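Local atomic coordinates of AlyQ (Persicobacter sp. CCB-QB2, PDB entry 5XNR), a protein that probably cleaves alginate by beta-elimination through its alginate lyase domain, which is linked to a CBM32 carbohydrate-binding module. Residues N56-A61 and Y101-T106; M271-N276 and T295-G300; N311-L316 and N343-D348; W228-T233 and F307-G312. All coordinates share one frame; numbering follows the deposited sequence.

Contact 1 of 4, residues N56-A61 and Y101-T106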
loop_
_atom_site.group_PDB
_atom_site.type_symbol
_atom_site.label_atom_id
_atom_site.label_comp_id
_atom_site.label_asym_id
_atom_site.label_seq_id
_atom_site.Cartn_x
_atom_site.Cartn_y
_atom_site.Cartn_z
ATOM N N ASN A 56 6.701 2.330 17.759
ATOM C CA ASN A 56 6.969 0.907 17.962
ATOM C C ASN A 56 8.472 0.636 18.091
ATOM O O ASN A 56 8.889 -0.534 18.088
ATOM C CB ASN A 56 6.344 0.074 16.844
ATOM C CG ASN A 56 7.195 0.057 15.600
ATOM O OD1 ASN A 56 7.713 1.089 15.193
ATOM N ND2 ASN A 56 7.375 -1.116 15.021
ATOM N N GLN A 57 9.273 1.695 18.232
ATOM C CA GLN A 57 10.720 1.546 18.325
ATOM C C GLN A 57 11.305 2.778 19.023
ATOM O O GLN A 57 10.951 3.909 18.682
ATOM C CB GLN A 57 11.325 1.377 16.934
ATOM C CG GLN A 57 12.838 1.250 16.922
ATOM C CD GLN A 57 13.322 0.864 15.548
ATOM O OE1 GLN A 57 13.533 -0.307 15.260
ATOM N NE2 GLN A 57 13.462 1.846 14.673
ATOM N N VAL A 58 12.185 2.528 19.996
ATOM C CA VAL A 58 12.955 3.567 20.658
ATOM C C VAL A 58 14.433 3.234 20.461
ATOM O O VAL A 58 14.824 2.073 20.595
ATOM C CB VAL A 58 12.597 3.695 22.156
ATOM C CG1 VAL A 58 13.587 4.569 22.915
ATOM C CG2 VAL A 58 11.183 4.223 22.352
ATOM N N LYS A 59 15.223 4.254 20.129
ATOM C CA LYS A 59 16.639 4.096 19.961
ATOM C C LYS A 59 17.367 4.918 21.026
ATOM O O LYS A 59 16.977 6.039 21.313
ATOM C CB LYS A 59 17.065 4.589 18.582
ATOM C CG LYS A 59 16.497 3.815 17.402
ATOM C CD LYS A 59 16.747 4.507 16.100
ATOM C CE LYS A 59 16.194 3.773 14.905
ATOM N NZ LYS A 59 16.617 4.419 13.634
ATOM N N ALA A 60 18.449 4.365 21.552
ATOM C CA ALA A 60 19.267 5.066 22.521
ATOM C C ALA A 60 20.738 4.789 22.232
ATOM O O ALA A 60 21.074 3.676 21.832
ATOM C CB ALA A 60 18.908 4.615 23.915
ATOM N N ALA A 61 21.595 5.791 22.419
ATOM C CA ALA A 61 23.031 5.555 22.435
ATOM C C ALA A 61 23.564 5.908 23.826
ATOM O O ALA A 61 23.134 6.880 24.412
ATOM C CB ALA A 61 23.683 6.362 21.351
ATOM N N TYR A 101 15.445 -0.532 20.198
ATOM C CA TYR A 101 14.561 -1.304 21.062
ATOM C C TYR A 101 13.147 -1.176 20.490
ATOM O O TYR A 101 12.635 -0.049 20.380
ATOM C CB TYR A 101 14.726 -0.865 22.520
ATOM C CG TYR A 101 16.171 -0.684 22.939
ATOM C CD1 TYR A 101 17.047 -1.758 23.001
ATOM C CD2 TYR A 101 16.681 0.565 23.266
ATOM C CE1 TYR A 101 18.371 -1.599 23.383
ATOM C CE2 TYR A 101 18.004 0.743 23.644
ATOM C CZ TYR A 101 18.847 -0.343 23.722
ATOM O OH TYR A 101 20.144 -0.185 24.107
ATOM N N SER A 102 12.565 -2.319 20.071
ATOM C CA SER A 102 11.260 -2.341 19.360
ATOM C C SER A 102 10.223 -3.208 20.103
ATOM O O SER A 102 10.543 -4.214 20.721
ATOM C CB SER A 102 11.444 -2.770 17.913
ATOM O OG SER A 102 12.741 -3.327 17.696
ATOM N N PHE A 103 8.957 -2.826 19.988
ATOM C CA PHE A 103 7.862 -3.389 20.811
ATOM C C PHE A 103 6.524 -3.246 20.059
ATOM O O PHE A 103 6.467 -2.659 18.995
ATOM C CB PHE A 103 7.833 -2.671 22.170
ATOM C CG PHE A 103 8.008 -1.175 22.068
ATOM C CD1 PHE A 103 6.931 -0.359 21.745
ATOM C CD2 PHE A 103 9.267 -0.601 22.198
ATOM C CE1 PHE A 103 7.099 1.007 21.593
ATOM C CE2 PHE A 103 9.429 0.769 22.062
ATOM C CZ PHE A 103 8.346 1.570 21.750
ATOM N N THR A 104 5.440 -3.770 20.613
ATOM C CA THR A 104 4.145 -3.702 19.929
ATOM C C THR A 104 3.817 -2.234 19.633
ATOM O O THR A 104 3.945 -1.383 20.497
ATOM C CB THR A 104 3.023 -4.371 20.743
ATOM O OG1 THR A 104 3.416 -5.701 21.089
ATOM C CG2 THR A 104 1.704 -4.421 19.994
ATOM N N ALA A 105 3.388 -1.935 18.422
ATOM C CA ALA A 105 3.046 -0.567 18.117
ATOM C C ALA A 105 1.974 -0.102 19.104
ATOM O O ALA A 105 0.994 -0.793 19.309
ATOM C CB ALA A 105 2.598 -0.444 16.679
ATOM N N THR A 106 2.215 1.039 19.737
ATOM C CA THR A 106 1.332 1.620 20.761
ATOM C C THR A 106 1.202 3.135 20.514
ATOM O O THR A 106 2.174 3.795 20.119
ATOM C CB THR A 106 1.867 1.360 22.183
ATOM O OG1 THR A 106 2.489 0.072 22.259
ATOM C CG2 THR A 106 0.785 1.458 23.240
#
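Val58 and Phe103 meet on one face of an antiparallel strand pair in the beta-sandwich of the CBM32 (F5/8 type C) domain, where strand 52-62 runs beside strand 99-103 with 163° between the local directions. CG2 of Val58 comes to the edge of the Phe103 ring, near its plane, 3.9 Å from CE2. The same ring lays one face against backbone: Asn56 C sits over it, offset toward the rim, and Asn56 CA is 3.6 Å from Phe103 CE1. A chi1 of 43° holds Phe103 CG between its own backbone N and carbonyl carbon, which folds the ring back over the neighbouring strand. Tyr101 shares this face and turns differently: its ring meets Ala60 edge-on, CE2 lying 4.0 Å from Ala60 CB. Its hydroxyl is bonded to Glu99 and Trp62, and Ile74 of strand 70-77 touches both Val58 and Tyr101, so the face is packed into the sandwich interior. Gln57 and Ser102, a non-hydrogen-bonded pair, project from the other face. Their polar ends stay apart, with OE1 of Gln57 4.0 Å from OG of Ser102. Asn56 and Gln57 both stand opposite Phe132 of strand 123-133, a classic beta bulge on the far edge of strand 52-62. At the corner where the chain turns at Thr104, Asn56 CB packs 3.8 Å from Ala105 CB, while its OD1 accepts from Ala134 N. Val58 and Tyr101 exchange two backbone hydrogen bonds, the shorter running 2.6 Å from Val58 N to Tyr101 O.

Contact 2 of 4, residues M271-N276 and T295-G300; sequences MRLEGN and TNYNLG. With PO4 (phosphate ion), chain E.
Leu273 places its CD2 methyl against the CD2-CE2 bond of the Tyr297 ring, 3.6 Å from CD2 and 3.8 Å from CE2 of that tyrosine, and the two side chains cross at about a right angle. The same methyl reaches Leu299 CD2 at 3.9 Å, so this one methyl touches both Tyr297 and Leu299. Were Leu273 cut back to alanine, Tyr297 CD2 and CE2 and the Leu299 methyl would probably lose their packing partner, opening a gap between strand and loop. Beyond Gly275, Asn276 O accepts from Tyr297 N at 2.8 Å, the donor lying in the carbonyl plane on a lone pair. The contact thus joins the end of strand 269-274, in one sheet of the alginate lyase beta-sandwich, to the irregular loop leading into strand 302-310 of the other. With chi1 at -180°, Tyr297 CG lies opposite its backbone N, and the phenol extends to where its hydroxyl is hydrogen-bonded to Thr301 O and Ile242 N. Farther out, the extended Arg272 forms a salt bridge to Glu274, its NE 2.8 Å from OE2. Arg272 NH1 also donates at 164° to O1 of a phosphate, probably from the crystallisation liquor, which Tyr210 and Lys249 bind as well.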
loop_
_atom_site.group_PDB
_atom_site.type_symbol
_atom_site.label_atom_id
_atom_site.label_comp_id
_atom_site.label_asym_id
_atom_site.label_seq_id
_atom_site.Cartn_x
_atom_site.Cartn_y
_atom_site.Cartn_z
ATOM N N MET A 271 -5.116 -0.230 -18.460
ATOM C CA MET A 271 -3.901 0.171 -17.779
ATOM C C MET A 271 -3.000 -1.057 -17.686
ATOM O O MET A 271 -3.471 -2.108 -17.278
ATOM C CB MET A 271 -4.208 0.689 -16.374
ATOM C CG MET A 271 -3.100 0.485 -15.358
ATOM S SD MET A 271 -3.372 1.433 -13.819
ATOM C CE MET A 271 -3.118 3.093 -14.443
ATOM N N ARG A 272 -1.735 -0.902 -18.080
ATOM C CA ARG A 272 -0.783 -1.997 -18.181
ATOM C C ARG A 272 0.517 -1.615 -17.469
ATOM O O ARG A 272 0.899 -0.475 -17.467
ATOM C CB ARG A 272 -0.513 -2.307 -19.653
ATOM C CG ARG A 272 0.146 -3.661 -19.869
ATOM C CD ARG A 272 0.051 -4.200 -21.282
ATOM N NE ARG A 272 0.989 -5.296 -21.488
ATOM C CZ ARG A 272 0.751 -6.393 -22.221
ATOM N NH1 ARG A 272 1.726 -7.260 -22.438
ATOM N NH2 ARG A 272 -0.446 -6.625 -22.734
ATOM N N LEU A 273 1.152 -2.571 -16.807
ATOM C CA LEU A 273 2.465 -2.370 -16.162
ATOM C C LEU A 273 3.421 -3.378 -16.775
ATOM O O LEU A 273 3.116 -4.579 -16.795
ATOM C CB LEU A 273 2.366 -2.593 -14.651
ATOM C CG LEU A 273 3.673 -2.429 -13.877
ATOM C CD1 LEU A 273 4.312 -1.078 -14.140
ATOM C CD2 LEU A 273 3.441 -2.602 -12.383
ATOM N N GLU A 274 4.517 -2.875 -17.325
ATOM C CA GLU A 274 5.631 -3.722 -17.786
ATOM C C GLU A 274 6.879 -3.226 -17.060
ATOM O O GLU A 274 7.377 -2.128 -17.330
ATOM C CB GLU A 274 5.768 -3.677 -19.314
ATOM C CG GLU A 274 4.512 -4.158 -20.048
ATOM C CD GLU A 274 4.601 -4.375 -21.555
ATOM O OE1 GLU A 274 5.516 -3.844 -22.168
ATOM O OE2 GLU A 274 3.714 -5.048 -22.119
ATOM N N GLY A 275 7.365 -4.022 -16.120
ATOM C CA GLY A 275 8.475 -3.596 -15.290
ATOM C C GLY A 275 8.107 -2.392 -14.435
ATOM O O GLY A 275 7.263 -2.479 -13.530
ATOM N N ASN A 276 8.786 -1.279 -14.700
ATOM C CA ASN A 276 8.501 -0.000 -14.067
ATOM C C ASN A 276 7.646 0.849 -15.033
ATOM O O ASN A 276 7.266 1.954 -14.677
ATOM C CB ASN A 276 9.783 0.757 -13.705
ATOM C CG ASN A 276 10.807 -0.028 -12.906
ATOM O OD1 ASN A 276 10.640 -0.236 -11.709
ATOM N ND2 ASN A 276 11.905 -0.400 -13.536
ATOM N N THR A 295 7.246 6.188 -16.116
ATOM C CA THR A 295 8.353 5.284 -16.482
ATOM C C THR A 295 8.991 4.647 -15.241
ATOM O O THR A 295 9.819 3.764 -15.363
ATOM C CB THR A 295 9.444 6.035 -17.254
ATOM O OG1 THR A 295 9.844 7.199 -16.517
ATOM C CG2 THR A 295 8.997 6.429 -18.648
ATOM N N ASN A 296 8.636 5.133 -14.057
ATOM C CA ASN A 296 9.273 4.728 -12.811
ATOM C C ASN A 296 8.200 4.257 -11.825
ATOM O O ASN A 296 8.184 4.719 -10.685
ATOM C CB ASN A 296 10.113 5.864 -12.200
ATOM C CG ASN A 296 9.337 7.124 -11.839
ATOM O OD1 ASN A 296 8.269 7.407 -12.366
ATOM N ND2 ASN A 296 9.872 7.907 -10.926
ATOM N N TYR A 297 7.304 3.359 -12.234
ATOM C CA TYR A 297 6.329 2.862 -11.267
ATOM C C TYR A 297 6.999 1.824 -10.358
ATOM O O TYR A 297 7.571 0.833 -10.844
ATOM C CB TYR A 297 5.089 2.258 -11.922
ATOM C CG TYR A 297 4.096 1.761 -10.902
ATOM C CD1 TYR A 297 3.212 2.626 -10.283
ATOM C CD2 TYR A 297 4.053 0.425 -10.536
ATOM C CE1 TYR A 297 2.292 2.175 -9.348
ATOM C CE2 TYR A 297 3.163 -0.038 -9.582
ATOM C CZ TYR A 297 2.275 0.840 -8.987
ATOM O OH TYR A 297 1.410 0.389 -8.036
ATOM N N ASN A 298 6.925 2.077 -9.047
ATOM C CA ASN A 298 7.452 1.156 -8.019
ATOM C C ASN A 298 6.327 0.253 -7.505
ATOM O O ASN A 298 5.222 0.724 -7.161
ATOM C CB ASN A 298 8.117 1.937 -6.885
ATOM C CG ASN A 298 9.232 2.810 -7.425
ATOM O OD1 ASN A 298 9.169 4.036 -7.322
ATOM N ND2 ASN A 298 10.208 2.192 -8.074
ATOM N N LEU A 299 6.605 -1.042 -7.455
ATOM C CA LEU A 299 5.614 -1.981 -6.983
ATOM C C LEU A 299 5.165 -1.601 -5.574
ATOM O O LEU A 299 5.990 -1.363 -4.735
ATOM C CB LEU A 299 6.205 -3.383 -6.981
ATOM C CG LEU A 299 6.437 -3.983 -8.361
ATOM C CD1 LEU A 299 7.007 -5.387 -8.229
ATOM C CD2 LEU A 299 5.143 -3.991 -9.160
ATOM N N GLY A 300 3.846 -1.553 -5.370
ATOM C CA GLY A 300 3.244 -1.306 -4.055
ATOM C C GLY A 300 2.877 0.155 -3.835
ATOM O O GLY A 300 2.423 0.519 -2.742
HETATM P P PO4 E . 1.778 -10.124 -25.530
HETATM O O1 PO4 E . 1.746 -9.777 -24.063
HETATM O O2 PO4 E . 3.229 -10.363 -25.924
HETATM O O3 PO4 E . 0.926 -11.368 -25.812
HETATM O O4 PO4 E . 1.186 -9.000 -26.355
#

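Contact 3 of 4, residues N311-L316 and N343-D348; sequences NGKHYL and NDYVMD
Met347 O accepts the shortest direct hydrogen bond between the two segments, 2.7 Å from His314 N and nearly straight at 165°. His314 answers through its own carbonyl, which takes Val346 N at 2.9 Å. Val346 and Met347 therefore both face His314, a classic beta bulge where the short strand 347-348 joins the border of the seven-stranded sheet in the lyase domain beside strand 313-319. Met347 and His314 point the same way from the pair, and the bend at the end of the methionine (chi3 60°) brings CE over one face of the imidazole, 3.8 Å from its centroid in a CH-pi contact. The imidazole's rotation is fixed at both nitrogens: ND1 donates to Gly312 O, which lies in the ring plane, and NE2 is bonded to Tyr351 OH. A leucine in place of His314 would probably leave Gly312 O and the Tyr351 hydroxyl without this common partner. On the other face of the sheet, beside Asp348, Lys313 bends at chi2 (-131°) and lays CD over the Tyr345 ring, 3.9 Å from the centroid, while Asn343 CB covers the ring's other side. Lys313 NZ stays 4.5 Å from Asp348 OD2, beyond a salt bridge. Tyr345 CB in turn sits over a face of the Tyr315 ring, whose edge meets Asp344 O. One water bridges Leu316 N, 2.8 Å away, to Asp344 O.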
loop_
_atom_site.group_PDB
_atom_site.type_symbol
_atom_site.label_atom_id
_atom_site.label_comp_id
_atom_site.label_asym_id
_atom_site.label_seq_id
_atom_site.Cartn_x
_atom_site.Cartn_y
_atom_site.Cartn_z
ATOM N N ASN A 311 -19.416 10.259 -24.823
ATOM C CA ASN A 311 -19.799 10.271 -26.242
ATOM C C ASN A 311 -18.577 9.971 -27.126
ATOM O O ASN A 311 -18.357 10.616 -28.138
ATOM C CB ASN A 311 -20.497 11.588 -26.615
ATOM C CG ASN A 311 -21.738 11.862 -25.782
ATOM O OD1 ASN A 311 -22.574 10.984 -25.620
ATOM N ND2 ASN A 311 -21.872 13.062 -25.252
ATOM N N GLY A 312 -17.798 8.970 -26.748
ATOM C CA GLY A 312 -16.684 8.497 -27.563
ATOM C C GLY A 312 -15.331 9.036 -27.112
ATOM O O GLY A 312 -14.309 8.413 -27.399
ATOM N N LYS A 313 -15.291 10.188 -26.431
ATOM C CA LYS A 313 -14.032 10.769 -25.949
ATOM C C LYS A 313 -13.625 10.085 -24.650
ATOM O O LYS A 313 -14.390 10.131 -23.694
ATOM C CB LYS A 313 -14.127 12.264 -25.637
ATOM C CG LYS A 313 -14.388 13.162 -26.833
ATOM C CD LYS A 313 -13.461 14.365 -26.964
ATOM C CE LYS A 313 -13.663 15.032 -28.312
ATOM N NZ LYS A 313 -13.109 16.399 -28.380
ATOM N N HIS A 314 -12.406 9.518 -24.648
ATOM C CA HIS A 314 -11.831 8.761 -23.546
ATOM C C HIS A 314 -10.826 9.636 -22.798
ATOM O O HIS A 314 -9.831 10.036 -23.401
ATOM C CB HIS A 314 -11.108 7.519 -24.084
ATOM C CG HIS A 314 -12.004 6.490 -24.675
ATOM N ND1 HIS A 314 -12.944 6.796 -25.630
ATOM C CD2 HIS A 314 -12.089 5.162 -24.456
ATOM C CE1 HIS A 314 -13.571 5.685 -25.981
ATOM N NE2 HIS A 314 -13.059 4.659 -25.269
ATOM N N TYR A 315 -11.061 9.905 -21.515
ATOM C CA TYR A 315 -10.109 10.684 -20.697
ATOM C C TYR A 315 -9.417 9.770 -19.655
ATOM O O TYR A 315 -10.056 8.868 -19.083
ATOM C CB TYR A 315 -10.813 11.852 -19.994
ATOM C CG TYR A 315 -11.560 12.828 -20.870
ATOM C CD1 TYR A 315 -12.878 12.608 -21.253
ATOM C CD2 TYR A 315 -10.970 14.022 -21.260
ATOM C CE1 TYR A 315 -13.569 13.523 -22.034
ATOM C CE2 TYR A 315 -11.649 14.940 -22.045
ATOM C CZ TYR A 315 -12.958 14.699 -22.432
ATOM O OH TYR A 315 -13.619 15.624 -23.198
ATOM N N LEU A 316 -8.125 10.029 -19.376
ATOM C CA LEU A 316 -7.337 9.261 -18.406
ATOM C C LEU A 316 -6.844 10.159 -17.272
ATOM O O LEU A 316 -6.116 11.112 -17.506
ATOM C CB LEU A 316 -6.164 8.625 -19.146
ATOM C CG LEU A 316 -5.145 7.892 -18.276
ATOM C CD1 LEU A 316 -5.771 6.711 -17.542
ATOM C CD2 LEU A 316 -3.979 7.442 -19.142
ATOM N N ASN A 343 -4.173 17.450 -26.642
ATOM C CA ASN A 343 -5.552 16.992 -26.455
ATOM C C ASN A 343 -5.765 16.595 -24.989
ATOM O O ASN A 343 -4.922 15.894 -24.414
ATOM C CB ASN A 343 -5.858 15.802 -27.372
ATOM C CG ASN A 343 -6.054 16.175 -28.829
ATOM O OD1 ASN A 343 -6.348 17.320 -29.165
ATOM N ND2 ASN A 343 -5.960 15.195 -29.704
ATOM N N ASP A 344 -6.896 17.019 -24.412
ATOM C CA ASP A 344 -7.317 16.663 -23.014
ATOM C C ASP A 344 -7.685 15.169 -22.866
ATOM O O ASP A 344 -7.740 14.648 -21.746
ATOM C CB ASP A 344 -8.550 17.469 -22.594
ATOM C CG ASP A 344 -8.251 18.833 -21.988
ATOM O OD1 ASP A 344 -7.053 19.134 -21.734
ATOM O OD2 ASP A 344 -9.223 19.577 -21.756
ATOM N N TYR A 345 -7.999 14.522 -23.989
ATOM C CA TYR A 345 -8.484 13.151 -24.108
ATOM C C TYR A 345 -7.419 12.323 -24.844
ATOM O O TYR A 345 -6.693 12.825 -25.707
ATOM C CB TYR A 345 -9.808 13.106 -24.885
ATOM C CG TYR A 345 -9.740 13.731 -26.257
ATOM C CD1 TYR A 345 -9.267 13.008 -27.342
ATOM C CD2 TYR A 345 -10.074 15.065 -26.464
ATOM C CE1 TYR A 345 -9.150 13.575 -28.602
ATOM C CE2 TYR A 345 -9.962 15.651 -27.720
ATOM C CZ TYR A 345 -9.503 14.902 -28.797
ATOM O OH TYR A 345 -9.372 15.456 -30.041
ATOM N N VAL A 346 -7.325 11.052 -24.502
ATOM C CA VAL A 346 -6.304 10.182 -25.042
ATOM C C VAL A 346 -6.831 9.433 -26.280
ATOM O O VAL A 346 -5.996 8.894 -27.050
ATOM C CB VAL A 346 -5.819 9.204 -23.962
ATOM C CG1 VAL A 346 -5.423 9.941 -22.689
ATOM C CG2 VAL A 346 -6.847 8.124 -23.670
ATOM N N MET A 347 -8.166 9.357 -26.467
ATOM C CA MET A 347 -8.732 8.628 -27.626
ATOM C C MET A 347 -10.187 9.061 -27.846
ATOM O O MET A 347 -10.900 9.356 -26.905
ATOM C CB MET A 347 -8.672 7.105 -27.430
ATOM C CG MET A 347 -8.796 6.309 -28.725
ATOM S SD MET A 347 -8.720 4.487 -28.549
ATOM C CE MET A 347 -10.122 4.186 -27.479
ATOM N N ASP A 348 -10.592 9.158 -29.106
ATOM C CA ASP A 348 -11.997 9.411 -29.489
ATOM C C ASP A 348 -12.418 8.259 -30.391
ATOM O O ASP A 348 -11.818 8.078 -31.465
ATOM C CB ASP A 348 -12.168 10.751 -30.204
ATOM C CG ASP A 348 -13.587 11.308 -30.201
ATOM O OD1 ASP A 348 -14.533 10.546 -29.871
ATOM O OD2 ASP A 348 -13.745 12.511 -30.548
HETATM O O HOH W 1 -17.092 10.872 -30.485
HETATM O O HOH W 2 -6.986 12.210 -20.782
#

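Contact 4 of 4, residues W228-T233 and F307-G312; sequences WTTTGT and FEVING
Asn311 reaches across to Gly232 with its side chain and its backbone, and these hydrogen bonds are the polar core of the contact. Gly232 N donates to Asn311 OD1 at 2.8 Å and 164°, approaching from above the plane of the amide carbonyl, 39° out of it. In return Asn311 N donates to Gly232 O at 3.0 Å. With chi1 at -58°, Asn311 CG stands anti to its carbonyl carbon, which brings OD1 within bonding distance of the glycine. A third bond, from Gly312 N to Thr230 O, is strongly bent and weak. Inside the loop, Thr229 OG1 accepts from Thr231 N and closes an ST turn, and Thr230 OG1 is hydrogen-bonded to Asn350 ND2 and Tyr351 N. CA-H...O contacts continue the pairing on the strand side: Ile310 CA lies 3.2 Å from Gly232 O, and Thr233 CA 3.3 Å from Val309 O. Both are made by the CA atoms of the non-hydrogen-bonded antiparallel pair Thr233 and Ile310.

Van der Waals packing is lighter. Thr233 and Ile310 lie side by side, pointing the same way, with OG1 of the threonine 3.9 Å from Ile310 CG2. Val309 CG1 approaches Thr230 CB at 4.1 Å. The loop entering strand 233-244 is thereby fastened to the end of strand 302-310, its neighbour in the seven-stranded sheet of the lyase sandwich, while strand 313-319 flanks strand 302-310 on the other edge.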
loop_
_atom_site.group_PDB
_atom_site.type_symbol
_atom_site.label_atom_id
_atom_site.label_comp_id
_atom_site.label_asym_id
_atom_site.label_seq_id
_atom_site.Cartn_x
_atom_site.Cartn_y
_atom_site.Cartn_z
ATOM N N TRP A 228 -22.829 -1.714 -22.390
ATOM C CA TRP A 228 -23.208 -0.307 -22.601
ATOM C C TRP A 228 -22.492 0.207 -23.862
ATOM O O TRP A 228 -21.761 -0.548 -24.522
ATOM C CB TRP A 228 -22.953 0.550 -21.335
ATOM C CG TRP A 228 -21.677 0.292 -20.582
ATOM C CD1 TRP A 228 -21.516 -0.548 -19.520
ATOM C CD2 TRP A 228 -20.386 0.900 -20.804
ATOM N NE1 TRP A 228 -20.216 -0.530 -19.093
ATOM C CE2 TRP A 228 -19.498 0.347 -19.861
ATOM C CE3 TRP A 228 -19.889 1.854 -21.699
ATOM C CZ2 TRP A 228 -18.154 0.717 -19.793
ATOM C CZ3 TRP A 228 -18.559 2.211 -21.643
ATOM C CH2 TRP A 228 -17.703 1.646 -20.703
ATOM N N THR A 229 -22.693 1.481 -24.196
ATOM C CA THR A 229 -22.077 2.073 -25.399
ATOM C C THR A 229 -21.254 3.315 -25.020
ATOM O O THR A 229 -21.403 3.863 -23.925
ATOM C CB THR A 229 -23.151 2.426 -26.440
ATOM O OG1 THR A 229 -23.576 3.778 -26.281
ATOM C CG2 THR A 229 -24.368 1.533 -26.336
ATOM N N THR A 230 -20.434 3.780 -25.967
ATOM C CA THR A 230 -19.640 4.994 -25.767
ATOM C C THR A 230 -20.533 6.248 -25.754
ATOM O O THR A 230 -20.043 7.350 -25.501
ATOM C CB THR A 230 -18.511 5.092 -26.807
ATOM O OG1 THR A 230 -19.042 5.124 -28.136
ATOM C CG2 THR A 230 -17.513 3.958 -26.679
ATOM N N THR A 231 -21.837 6.107 -25.973
ATOM C CA THR A 231 -22.743 7.271 -25.941
ATOM C C THR A 231 -23.188 7.528 -24.494
ATOM O O THR A 231 -23.638 6.616 -23.820
ATOM C CB THR A 231 -23.925 7.050 -26.897
ATOM O OG1 THR A 231 -23.350 6.739 -28.166
ATOM C CG2 THR A 231 -24.867 8.236 -27.025
ATOM N N GLY A 232 -23.050 8.772 -24.042
ATOM C CA GLY A 232 -23.326 9.149 -22.667
ATOM C C GLY A 232 -22.051 9.297 -21.855
ATOM O O GLY A 232 -20.955 9.384 -22.409
ATOM N N THR A 233 -22.195 9.335 -20.540
ATOM C CA THR A 233 -21.075 9.501 -19.689
ATOM C C THR A 233 -20.906 8.217 -18.880
ATOM O O THR A 233 -21.854 7.768 -18.238
ATOM C CB THR A 233 -21.235 10.754 -18.828
ATOM O OG1 THR A 233 -21.254 11.847 -19.743
ATOM C CG2 THR A 233 -20.110 10.952 -17.842
ATOM N N PHE A 307 -10.918 5.995 -15.874
ATOM C CA PHE A 307 -11.280 6.089 -17.270
ATOM C C PHE A 307 -12.670 6.721 -17.327
ATOM O O PHE A 307 -13.555 6.321 -16.565
ATOM C CB PHE A 307 -11.303 4.730 -17.963
ATOM C CG PHE A 307 -10.077 3.863 -17.838
ATOM C CD1 PHE A 307 -8.857 4.363 -17.415
ATOM C CD2 PHE A 307 -10.126 2.543 -18.255
ATOM C CE1 PHE A 307 -7.746 3.541 -17.320
ATOM C CE2 PHE A 307 -9.005 1.723 -18.194
ATOM C CZ PHE A 307 -7.817 2.221 -17.714
ATOM N N GLU A 308 -12.845 7.713 -18.199
ATOM C CA GLU A 308 -14.090 8.502 -18.322
ATOM C C GLU A 308 -14.427 8.572 -19.810
ATOM O O GLU A 308 -13.615 9.063 -20.568
ATOM C CB GLU A 308 -13.871 9.899 -17.739
ATOM C CG GLU A 308 -15.052 10.862 -17.782
ATOM C CD GLU A 308 -14.740 12.224 -17.164
ATOM O OE1 GLU A 308 -13.786 12.870 -17.638
ATOM O OE2 GLU A 308 -15.409 12.623 -16.190
ATOM N N VAL A 309 -15.568 8.031 -20.227
ATOM C CA VAL A 309 -15.938 8.074 -21.627
ATOM C C VAL A 309 -17.161 8.984 -21.766
ATOM O O VAL A 309 -18.153 8.806 -21.066
ATOM C CB VAL A 309 -16.214 6.671 -22.189
ATOM C CG1 VAL A 309 -16.523 6.734 -23.677
ATOM C CG2 VAL A 309 -15.067 5.702 -21.911
ATOM N N ILE A 310 -17.065 9.977 -22.633
ATOM C CA ILE A 310 -18.158 10.937 -22.842
ATOM C C ILE A 310 -18.440 11.020 -24.344
ATOM O O ILE A 310 -17.741 11.722 -25.041
ATOM C CB ILE A 310 -17.793 12.322 -22.257
ATOM C CG1 ILE A 310 -17.365 12.195 -20.792
ATOM C CG2 ILE A 310 -18.928 13.332 -22.453
ATOM C CD1 ILE A 310 -17.223 13.511 -20.058
ATOM N N ASN A 311 -19.416 10.259 -24.823
ATOM C CA ASN A 311 -19.799 10.271 -26.242
ATOM C C ASN A 311 -18.577 9.971 -27.126
ATOM O O ASN A 311 -18.357 10.616 -28.138
ATOM C CB ASN A 311 -20.497 11.588 -26.615
ATOM C CG ASN A 311 -21.738 11.862 -25.782
ATOM O OD1 ASN A 311 -22.574 10.984 -25.620
ATOM N ND2 ASN A 311 -21.872 13.062 -25.252
ATOM N N GLY A 312 -17.798 8.970 -26.748
ATOM C CA GLY A 312 -16.684 8.497 -27.563
ATOM C C GLY A 312 -15.331 9.036 -27.112
ATOM O O GLY A 312 -14.309 8.413 -27.399
#

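How the contacts relate
From the N terminus, contact 1 comes first and closes its loop within the CBM32 domain, joining strands 52-62 and 99-103; its centre is about 51 Å from that of contact 3 and 53 Å from that of contact 4. The other three belong to the lyase domain. Contact 4 closes the long loop from 228-233 to 307-312. Nested inside it, contact 2 closes the shorter loop from 271-276 to 295-300, tying strand 269-274 to the loop before strand 302-310; Met271 packs on Phe307 between the two. Contact 3 starts where contact 4 ends, sharing Asn311 and Gly312, and closes the excursion from 311-316 to 343-348, so together they connect strands 233-244, 302-310, 313-319 and 347-348 across one sheet.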